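Local coordinates for mitogen-activated protein kinase, putative (Map kinase-like protein) (Leishmania major, PDB 3PG1) that probably transfers phosphate from ATP to serine or threonine residues of target proteins, as a MAP kinase with the eukaryotic protein kinase fold, at residues Leu13-Gln27 and Cys39-Arg53. Numbering follows the deposited sequence.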
ATOM      1  N   LEU A  13     -24.529   2.369 -11.918  1.00 68.75           N
ATOM      2  CA  LEU A  13     -23.735   1.164 -12.129  1.00 66.64           C
ATOM      3  C   LEU A  13     -24.584  -0.034 -12.565  1.00 71.30           C
ATOM      4  O   LEU A  13     -24.210  -0.701 -13.533  1.00 69.99           O
ATOM      5  CB  LEU A  13     -22.903   0.812 -10.887  1.00 65.21           C
ATOM      6  CG  LEU A  13     -21.901  -0.349 -11.052  1.00 67.69           C
ATOM      7  CD1 LEU A  13     -20.775   0.015 -11.994  1.00 67.17           C
ATOM      8  CD2 LEU A  13     -21.347  -0.772  -9.727  1.00 67.63           C
ATOM      9  N   ILE A  14     -25.721  -0.301 -11.858  1.00 69.66           N
ATOM     10  CA  ILE A  14     -26.632  -1.414 -12.178  1.00 70.79           C
ATOM     11  C   ILE A  14     -27.048  -1.341 -13.655  1.00 75.45           C
ATOM     12  O   ILE A  14     -26.839  -2.308 -14.392  1.00 75.42           O
ATOM     13  CB  ILE A  14     -27.855  -1.512 -11.202  1.00 75.54           C
ATOM     14  CG1 ILE A  14     -27.393  -1.922  -9.781  1.00 75.72           C
ATOM     15  CG2 ILE A  14     -28.934  -2.490 -11.733  1.00 76.29           C
ATOM     16  CD1 ILE A  14     -28.467  -1.812  -8.635  1.00 87.70           C
ATOM     17  N   ALA A  15     -27.581  -0.173 -14.087  1.00 72.45           N
ATOM     18  CA  ALA A  15     -28.041   0.069 -15.465  1.00 72.20           C
ATOM     19  C   ALA A  15     -26.906  -0.130 -16.484  1.00 71.18           C
ATOM     20  O   ALA A  15     -27.087  -0.866 -17.453  1.00 69.06           O
ATOM     21  CB  ALA A  15     -28.623   1.470 -15.586  1.00 73.59           C
ATOM     22  N   GLU A  16     -25.722   0.484 -16.233  1.00 64.56           N
ATOM     23  CA  GLU A  16     -24.574   0.357 -17.136  1.00 62.87           C
ATOM     24  C   GLU A  16     -24.102  -1.089 -17.283  1.00 66.07           C
ATOM     25  O   GLU A  16     -23.852  -1.530 -18.407  1.00 66.24           O
ATOM     26  CB  GLU A  16     -23.430   1.283 -16.712  1.00 61.92           C
ATOM     27  CG  GLU A  16     -23.720   2.743 -17.022  1.00 70.39           C
ATOM     28  CD  GLU A  16     -23.029   3.757 -16.127  1.00 84.77           C
ATOM     29  OE1 GLU A  16     -22.033   3.402 -15.453  1.00 63.18           O
ATOM     30  OE2 GLU A  16     -23.478   4.924 -16.116  1.00 77.47           O
ATOM     31  N   LEU A  17     -24.004  -1.830 -16.155  1.00 61.70           N
ATOM     32  CA  LEU A  17     -23.595  -3.242 -16.167  1.00 60.75           C
ATOM     33  C   LEU A  17     -24.642  -4.122 -16.874  1.00 67.45           C
ATOM     34  O   LEU A  17     -24.274  -5.113 -17.507  1.00 68.08           O
ATOM     35  CB  LEU A  17     -23.294  -3.764 -14.753  1.00 59.06           C
ATOM     36  CG  LEU A  17     -22.027  -3.201 -14.053  1.00 60.58           C
ATOM     37  CD1 LEU A  17     -21.841  -3.833 -12.694  1.00 61.92           C
ATOM     38  CD2 LEU A  17     -20.767  -3.439 -14.879  1.00 58.41           C
ATOM     39  N   HIS A  18     -25.925  -3.741 -16.796  1.00 66.18           N
ATOM     40  CA  HIS A  18     -27.030  -4.452 -17.459  1.00 69.19           C
ATOM     41  C   HIS A  18     -26.931  -4.307 -18.979  1.00 75.38           C
ATOM     42  O   HIS A  18     -26.955  -5.315 -19.684  1.00 76.03           O
ATOM     43  CB  HIS A  18     -28.403  -3.991 -16.924  1.00 71.46           C
ATOM     44  CG  HIS A  18     -28.823  -4.684 -15.660  1.00 75.71           C
ATOM     45  ND1 HIS A  18     -28.118  -5.777 -15.155  1.00 76.51           N
ATOM     46  CD2 HIS A  18     -29.898  -4.461 -14.868  1.00 79.69           C
ATOM     47  CE1 HIS A  18     -28.767  -6.153 -14.065  1.00 77.44           C
ATOM     48  NE2 HIS A  18     -29.844  -5.394 -13.852  1.00 79.71           N
ATOM     49  N   ALA A  19     -26.717  -3.061 -19.461  1.00 72.79           N
ATOM     50  CA  ALA A  19     -26.507  -2.703 -20.870  1.00 73.83           C
ATOM     51  C   ALA A  19     -25.314  -3.488 -21.465  1.00 79.38           C
ATOM     52  O   ALA A  19     -25.317  -3.814 -22.650  1.00 80.58           O
ATOM     53  CB  ALA A  19     -26.252  -1.202 -20.986  1.00 73.47           C
ATOM     54  N   MET A  20     -24.314  -3.801 -20.617  1.00 75.35           N
ATOM     55  CA  MET A  20     -23.092  -4.527 -20.961  1.00 75.30           C
ATOM     56  C   MET A  20     -23.221  -6.062 -20.920  1.00 80.45           C
ATOM     57  O   MET A  20     -22.295  -6.747 -21.371  1.00 80.32           O
ATOM     58  CB  MET A  20     -21.966  -4.110 -20.005  1.00 75.29           C
ATOM     59  CG  MET A  20     -21.389  -2.753 -20.298  1.00 78.98           C
ATOM     60  SD  MET A  20     -20.018  -2.349 -19.172  1.00 80.57           S
ATOM     61  CE  MET A  20     -19.500  -0.838 -19.891  1.00 77.50           C
ATOM     62  N   GLN A  21     -24.328  -6.605 -20.340  1.00 77.22           N
ATOM     63  CA  GLN A  21     -24.546  -8.054 -20.126  1.00 77.53           C
ATOM     64  C   GLN A  21     -23.429  -8.633 -19.198  1.00 78.45           C
ATOM     65  O   GLN A  21     -23.042  -9.800 -19.318  1.00 78.59           O
ATOM     66  CB  GLN A  21     -24.706  -8.849 -21.451  1.00 80.80           C
ATOM     67  CG  GLN A  21     -25.806  -8.317 -22.376  1.00 92.32           C
ATOM     68  CD  GLN A  21     -26.457  -9.356 -23.268  1.00115.89           C
ATOM     69  OE1 GLN A  21     -27.108 -10.297 -22.799  1.00114.94           O
ATOM     70  NE2 GLN A  21     -26.400  -9.150 -24.580  1.00105.24           N
ATOM     71  N   SER A  22     -22.923  -7.778 -18.271  1.00 71.75           N
ATOM     72  CA  SER A  22     -21.867  -8.090 -17.299  1.00 69.13           C
ATOM     73  C   SER A  22     -22.237  -9.275 -16.388  1.00 74.65           C
ATOM     74  O   SER A  22     -23.431  -9.482 -16.103  1.00 75.57           O
ATOM     75  CB  SER A  22     -21.518  -6.857 -16.466  1.00 69.25           C
ATOM     76  OG  SER A  22     -21.981  -6.943 -15.127  1.00 72.85           O
ATOM     77  N   PRO A  23     -21.234 -10.055 -15.911  1.00 70.76           N
ATOM     78  CA  PRO A  23     -21.554 -11.203 -15.037  1.00 72.69           C
ATOM     79  C   PRO A  23     -21.803 -10.827 -13.566  1.00 77.55           C
ATOM     80  O   PRO A  23     -21.868 -11.720 -12.712  1.00 80.57           O
ATOM     81  CB  PRO A  23     -20.319 -12.101 -15.188  1.00 73.14           C
ATOM     82  CG  PRO A  23     -19.199 -11.150 -15.439  1.00 74.34           C
ATOM     83  CD  PRO A  23     -19.782  -9.977 -16.193  1.00 70.02           C
ATOM     84  N   TYR A  24     -21.964  -9.523 -13.278  1.00 70.83           N
ATOM     85  CA  TYR A  24     -22.111  -8.995 -11.926  1.00 69.84           C
ATOM     86  C   TYR A  24     -23.506  -8.657 -11.454  1.00 77.13           C
ATOM     87  O   TYR A  24     -24.396  -8.359 -12.249  1.00 79.17           O
ATOM     88  CB  TYR A  24     -21.155  -7.800 -11.700  1.00 67.94           C
ATOM     89  CG  TYR A  24     -19.731  -8.109 -12.101  1.00 67.69           C
ATOM     90  CD1 TYR A  24     -18.915  -8.895 -11.295  1.00 68.33           C
ATOM     91  CD2 TYR A  24     -19.219  -7.665 -13.317  1.00 67.61           C
ATOM     92  CE1 TYR A  24     -17.618  -9.224 -11.684  1.00 67.71           C
ATOM     93  CE2 TYR A  24     -17.925  -7.982 -13.714  1.00 66.66           C
ATOM     94  CZ  TYR A  24     -17.127  -8.765 -12.897  1.00 72.70           C
ATOM     95  OH  TYR A  24     -15.850  -9.087 -13.289  1.00 71.43           O
ATOM     96  N   THR A  25     -23.678  -8.707 -10.131  1.00 75.34           N
ATOM     97  CA  THR A  25     -24.898  -8.353  -9.416  1.00 78.21           C
ATOM     98  C   THR A  25     -24.472  -7.347  -8.339  1.00 83.07           C
ATOM     99  O   THR A  25     -23.780  -7.732  -7.391  1.00 82.19           O
ATOM    100  CB  THR A  25     -25.596  -9.612  -8.845  1.00 85.04           C
ATOM    101  OG1 THR A  25     -25.840 -10.548  -9.898  1.00 83.23           O
ATOM    102  CG2 THR A  25     -26.905  -9.284  -8.128  1.00 84.71           C
ATOM    103  N   VAL A  26     -24.828  -6.063  -8.523  1.00 81.09           N
ATOM    104  CA  VAL A  26     -24.505  -4.969  -7.591  1.00 81.14           C
ATOM    105  C   VAL A  26     -25.426  -5.102  -6.368  1.00 89.45           C
ATOM    106  O   VAL A  26     -26.632  -4.897  -6.484  1.00 90.82           O
ATOM    107  CB  VAL A  26     -24.623  -3.567  -8.251  1.00 83.89           C
ATOM    108  CG1 VAL A  26     -24.103  -2.474  -7.326  1.00 82.50           C
ATOM    109  CG2 VAL A  26     -23.911  -3.520  -9.595  1.00 82.20           C
ATOM    110  N   GLN A  27     -24.853  -5.473  -5.214  1.00 87.55           N
ATOM    111  CA  GLN A  27     -25.607  -5.700  -3.986  1.00 90.31           C
ATOM    112  C   GLN A  27     -25.785  -4.456  -3.124  1.00 97.05           C
ATOM    113  O   GLN A  27     -26.913  -4.151  -2.731  1.00 99.44           O
ATOM    114  CB  GLN A  27     -24.991  -6.844  -3.164  1.00 91.90           C
ATOM    115  CG  GLN A  27     -25.237  -8.239  -3.736  1.00103.34           C
ATOM    116  CD  GLN A  27     -24.724  -9.333  -2.825  1.00121.61           C
ATOM    117  OE1 GLN A  27     -23.583  -9.304  -2.344  1.00110.58           O
ATOM    118  NE2 GLN A  27     -25.559 -10.333  -2.577  1.00119.78           N
ATOM    119  N   CYS A  39     -18.865   0.077  -5.297  1.00 73.48           N
ATOM    120  CA  CYS A  39     -20.018  -0.714  -4.889  1.00 73.97           C
ATOM    121  C   CYS A  39     -19.602  -2.151  -4.645  1.00 76.59           C
ATOM    122  O   CYS A  39     -18.786  -2.691  -5.391  1.00 73.82           O
ATOM    123  CB  CYS A  39     -21.131  -0.634  -5.929  1.00 75.01           C
ATOM    124  SG  CYS A  39     -22.152   0.852  -5.808  1.00 80.21           S
ATOM    125  N   ALA A  40     -20.166  -2.773  -3.609  1.00 75.52           N
ATOM    126  CA  ALA A  40     -19.909  -4.175  -3.326  1.00 76.19           C
ATOM    127  C   ALA A  40     -20.937  -5.012  -4.105  1.00 82.90           C
ATOM    128  O   ALA A  40     -22.150  -4.813  -3.968  1.00 84.24           O
ATOM    129  CB  ALA A  40     -20.007  -4.447  -1.836  1.00 78.55           C
ATOM    130  N   GLY A  41     -20.425  -5.886  -4.964  1.00 79.02           N
ATOM    131  CA  GLY A  41     -21.226  -6.772  -5.794  1.00 80.18           C
ATOM    132  C   GLY A  41     -20.769  -8.210  -5.680  1.00 85.05           C
ATOM    133  O   GLY A  41     -20.000  -8.551  -4.774  1.00 84.51           O
ATOM    134  N   VAL A  42     -21.245  -9.067  -6.601  1.00 82.12           N
ATOM    135  CA  VAL A  42     -20.903 -10.490  -6.651  1.00 82.36           C
ATOM    136  C   VAL A  42     -20.666 -10.896  -8.121  1.00 83.89           C
ATOM    137  O   VAL A  42     -21.405 -10.445  -8.997  1.00 83.19           O
ATOM    138  CB  VAL A  42     -22.016 -11.336  -5.949  1.00 90.14           C
ATOM    139  CG1 VAL A  42     -22.001 -12.794  -6.379  1.00 91.19           C
ATOM    140  CG2 VAL A  42     -21.916 -11.243  -4.432  1.00 91.01           C
ATOM    141  N   ASP A  43     -19.636 -11.736  -8.392  1.00 79.24           N
ATOM    142  CA  ASP A  43     -19.395 -12.240  -9.749  1.00 78.83           C
ATOM    143  C   ASP A  43     -20.373 -13.423 -10.078  1.00 88.30           C
ATOM    144  O   ASP A  43     -21.195 -13.790  -9.232  1.00 89.23           O
ATOM    145  CB  ASP A  43     -17.900 -12.577  -9.982  1.00 76.99           C
ATOM    146  CG  ASP A  43     -17.346 -13.815  -9.285  1.00 79.87           C
ATOM    147  OD1 ASP A  43     -18.015 -14.336  -8.368  1.00 81.17           O
ATOM    148  OD2 ASP A  43     -16.233 -14.248  -9.645  1.00 81.25           O
ATOM    149  N   SER A  44     -20.300 -14.002 -11.290  1.00 87.94           N
ATOM    150  CA  SER A  44     -21.196 -15.100 -11.684  1.00 91.79           C
ATOM    151  C   SER A  44     -20.994 -16.427 -10.898  1.00 98.48           C
ATOM    152  O   SER A  44     -21.799 -17.352 -11.049  1.00101.02           O
ATOM    153  CB  SER A  44     -21.142 -15.332 -13.194  1.00 96.65           C
ATOM    154  OG  SER A  44     -19.871 -15.801 -13.617  1.00105.72           O
ATOM    155  N   GLU A  45     -19.948 -16.496 -10.040  1.00 94.22           N
ATOM    156  CA  GLU A  45     -19.599 -17.672  -9.231  1.00 95.47           C
ATOM    157  C   GLU A  45     -19.826 -17.495  -7.712  1.00 99.18           C
ATOM    158  O   GLU A  45     -19.460 -18.383  -6.933  1.00100.86           O
ATOM    159  CB  GLU A  45     -18.148 -18.108  -9.521  1.00 94.80           C
ATOM    160  N   GLY A  46     -20.426 -16.371  -7.314  1.00 92.90           N
ATOM    161  CA  GLY A  46     -20.707 -16.078  -5.911  1.00 92.42           C
ATOM    162  C   GLY A  46     -19.618 -15.321  -5.167  1.00 91.79           C
ATOM    163  O   GLY A  46     -19.869 -14.837  -4.059  1.00 92.24           O
ATOM    164  N   ILE A  47     -18.399 -15.212  -5.751  1.00 83.48           N
ATOM    165  CA  ILE A  47     -17.267 -14.510  -5.129  1.00 79.68           C
ATOM    166  C   ILE A  47     -17.491 -12.981  -5.002  1.00 79.14           C
ATOM    167  O   ILE A  47     -17.727 -12.310  -6.014  1.00 76.59           O
ATOM    168  CB  ILE A  47     -15.912 -14.862  -5.795  1.00 80.73           C
ATOM    169  N   PRO A  48     -17.428 -12.431  -3.759  1.00 74.84           N
ATOM    170  CA  PRO A  48     -17.648 -10.980  -3.571  1.00 72.42           C
ATOM    171  C   PRO A  48     -16.593 -10.103  -4.235  1.00 69.18           C
ATOM    172  O   PRO A  48     -15.381 -10.376  -4.138  1.00 65.49           O
ATOM    173  CB  PRO A  48     -17.634 -10.805  -2.045  1.00 75.70           C
ATOM    174  CG  PRO A  48     -17.868 -12.194  -1.485  1.00 83.48           C
ATOM    175  CD  PRO A  48     -17.188 -13.102  -2.464  1.00 78.27           C
ATOM    176  N   VAL A  49     -17.066  -9.055  -4.931  1.00 62.22           N
ATOM    177  CA  VAL A  49     -16.215  -8.104  -5.653  1.00 57.87           C
ATOM    178  C   VAL A  49     -16.531  -6.662  -5.291  1.00 60.05           C
ATOM    179  O   VAL A  49     -17.637  -6.348  -4.842  1.00 59.26           O
ATOM    180  CB  VAL A  49     -16.207  -8.306  -7.204  1.00 61.17           C
ATOM    181  CG1 VAL A  49     -15.530  -9.619  -7.607  1.00 60.78           C
ATOM    182  CG2 VAL A  49     -17.612  -8.201  -7.812  1.00 62.84           C
ATOM    183  N   ALA A  50     -15.530  -5.794  -5.466  1.00 54.98           N
ATOM    184  CA  ALA A  50     -15.641  -4.362  -5.284  1.00 54.66           C
ATOM    185  C   ALA A  50     -15.631  -3.808  -6.714  1.00 58.16           C
ATOM    186  O   ALA A  50     -14.718  -4.101  -7.498  1.00 55.24           O
ATOM    187  CB  ALA A  50     -14.444  -3.833  -4.490  1.00 53.86           C
ATOM    188  N   ILE A  51     -16.688  -3.089  -7.087  1.00 56.61           N
ATOM    189  CA  ILE A  51     -16.777  -2.535  -8.439  1.00 56.69           C
ATOM    190  C   ILE A  51     -16.670  -1.013  -8.414  1.00 61.44           C
ATOM    191  O   ILE A  51     -17.596  -0.316  -7.964  1.00 62.05           O
ATOM    192  CB  ILE A  51     -17.993  -3.053  -9.247  1.00 61.22           C
ATOM    193  CG1 ILE A  51     -18.016  -4.614  -9.293  1.00 61.99           C
ATOM    194  CG2 ILE A  51     -17.988  -2.448 -10.661  1.00 61.41           C
ATOM    195  CD1 ILE A  51     -19.425  -5.241  -9.428  1.00 72.44           C
ATOM    196  N   LYS A  52     -15.522  -0.511  -8.901  1.00 56.24           N
ATOM    197  CA  LYS A  52     -15.225   0.913  -8.997  1.00 55.81           C
ATOM    198  C   LYS A  52     -15.618   1.429 -10.374  1.00 60.14           C
ATOM    199  O   LYS A  52     -15.267   0.828 -11.394  1.00 58.36           O
ATOM    200  CB  LYS A  52     -13.737   1.187  -8.704  1.00 57.04           C
ATOM    201  CG  LYS A  52     -13.404   2.673  -8.535  1.00 72.94           C
ATOM    202  CD  LYS A  52     -11.922   2.867  -8.250  1.00 81.23           C
ATOM    203  CE  LYS A  52     -11.456   4.288  -8.461  1.00 91.86           C
ATOM    204  NZ  LYS A  52      -9.983   4.420  -8.262  1.00 94.35           N
ATOM    205  N   ARG A  53     -16.355   2.545 -10.390  1.00 58.76           N
ATOM    206  CA  ARG A  53     -16.847   3.217 -11.591  1.00 60.87           C
ATOM    207  C   ARG A  53     -16.195   4.604 -11.664  1.00 67.36           C
ATOM    208  O   ARG A  53     -16.445   5.441 -10.803  1.00 67.30           O
ATOM    209  CB  ARG A  53     -18.388   3.319 -11.529  1.00 61.43           C
ATOM    210  CG  ARG A  53     -19.074   3.919 -12.750  1.00 68.48           C
ATOM    211  CD  ARG A  53     -20.494   4.285 -12.369  1.00 71.02           C
ATOM    212  NE  ARG A  53     -21.237   4.948 -13.441  1.00 77.37           N
ATOM    213  CZ  ARG A  53     -21.481   6.255 -13.496  1.00 90.16           C
ATOM    214  NH1 ARG A  53     -21.006   7.065 -12.556  1.00 81.58           N
ATOM    215  NH2 ARG A  53     -22.201   6.762 -14.491  1.00 69.23           N
TER
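Arg-53 reaches out from its strand and takes the carboxylate of Glu-16 side-on in a bidentate salt bridge of two hydrogen bonds: Arg-53 NE to Glu-16 OE1 at 2.7 Å, nearly straight at 175°, and Arg-53 NH2 to Glu-16 OE2 at 2.8 Å. Both oxygens offer their syn lone pairs, and the carboxylate and guanidinium planes are 19° apart, nearly coplanar. The arginine chain is extended from CG to NE, with CG anti to the backbone N (chi1 -176°), which carries the guanidinium out to the helix. OE1 is also hydrogen-bonded to the Tyr-110 hydroxyl, giving the carboxylate three bonds.

One helical turn earlier, Leu-13 sets its two methyls on the sheet; CD2 sits 3.8 Å from Cys-39 CB and also touches CG2 of Ile-51. The other branch of Ile-51 runs toward Tyr-24, its CD1 3.8 Å from the tyrosine CB. The Tyr-24 and Asp-43 side chains cross obliquely, Tyr-24 CE1 lying 3.8 Å from Asp-43 CB, while Val-49 CG2 comes to Tyr-24 CD1 and Pro-23 covers one ring face near the rim. The Tyr-24 hydroxyl is hydrogen-bonded to Asp-96, and Asp-43 forms a salt bridge with Arg-95.

Beside this, Thr-25 and Val-42 form an antiparallel hydrogen-bonded pair (Thr-25 N to Val-42 O, 3.1 Å; Val-42 N to Thr-25 O, 3.0 Å), starting the hairpin of strands 25-33 and 36-42. Helix 7-19 thus lies across the five-stranded sheet of the kinase N-lobe, its segment 13-19 at 94° to strand 48-53; Leu-17, and Met-20 further along the chain, touch Phe-98 of strand 96-100.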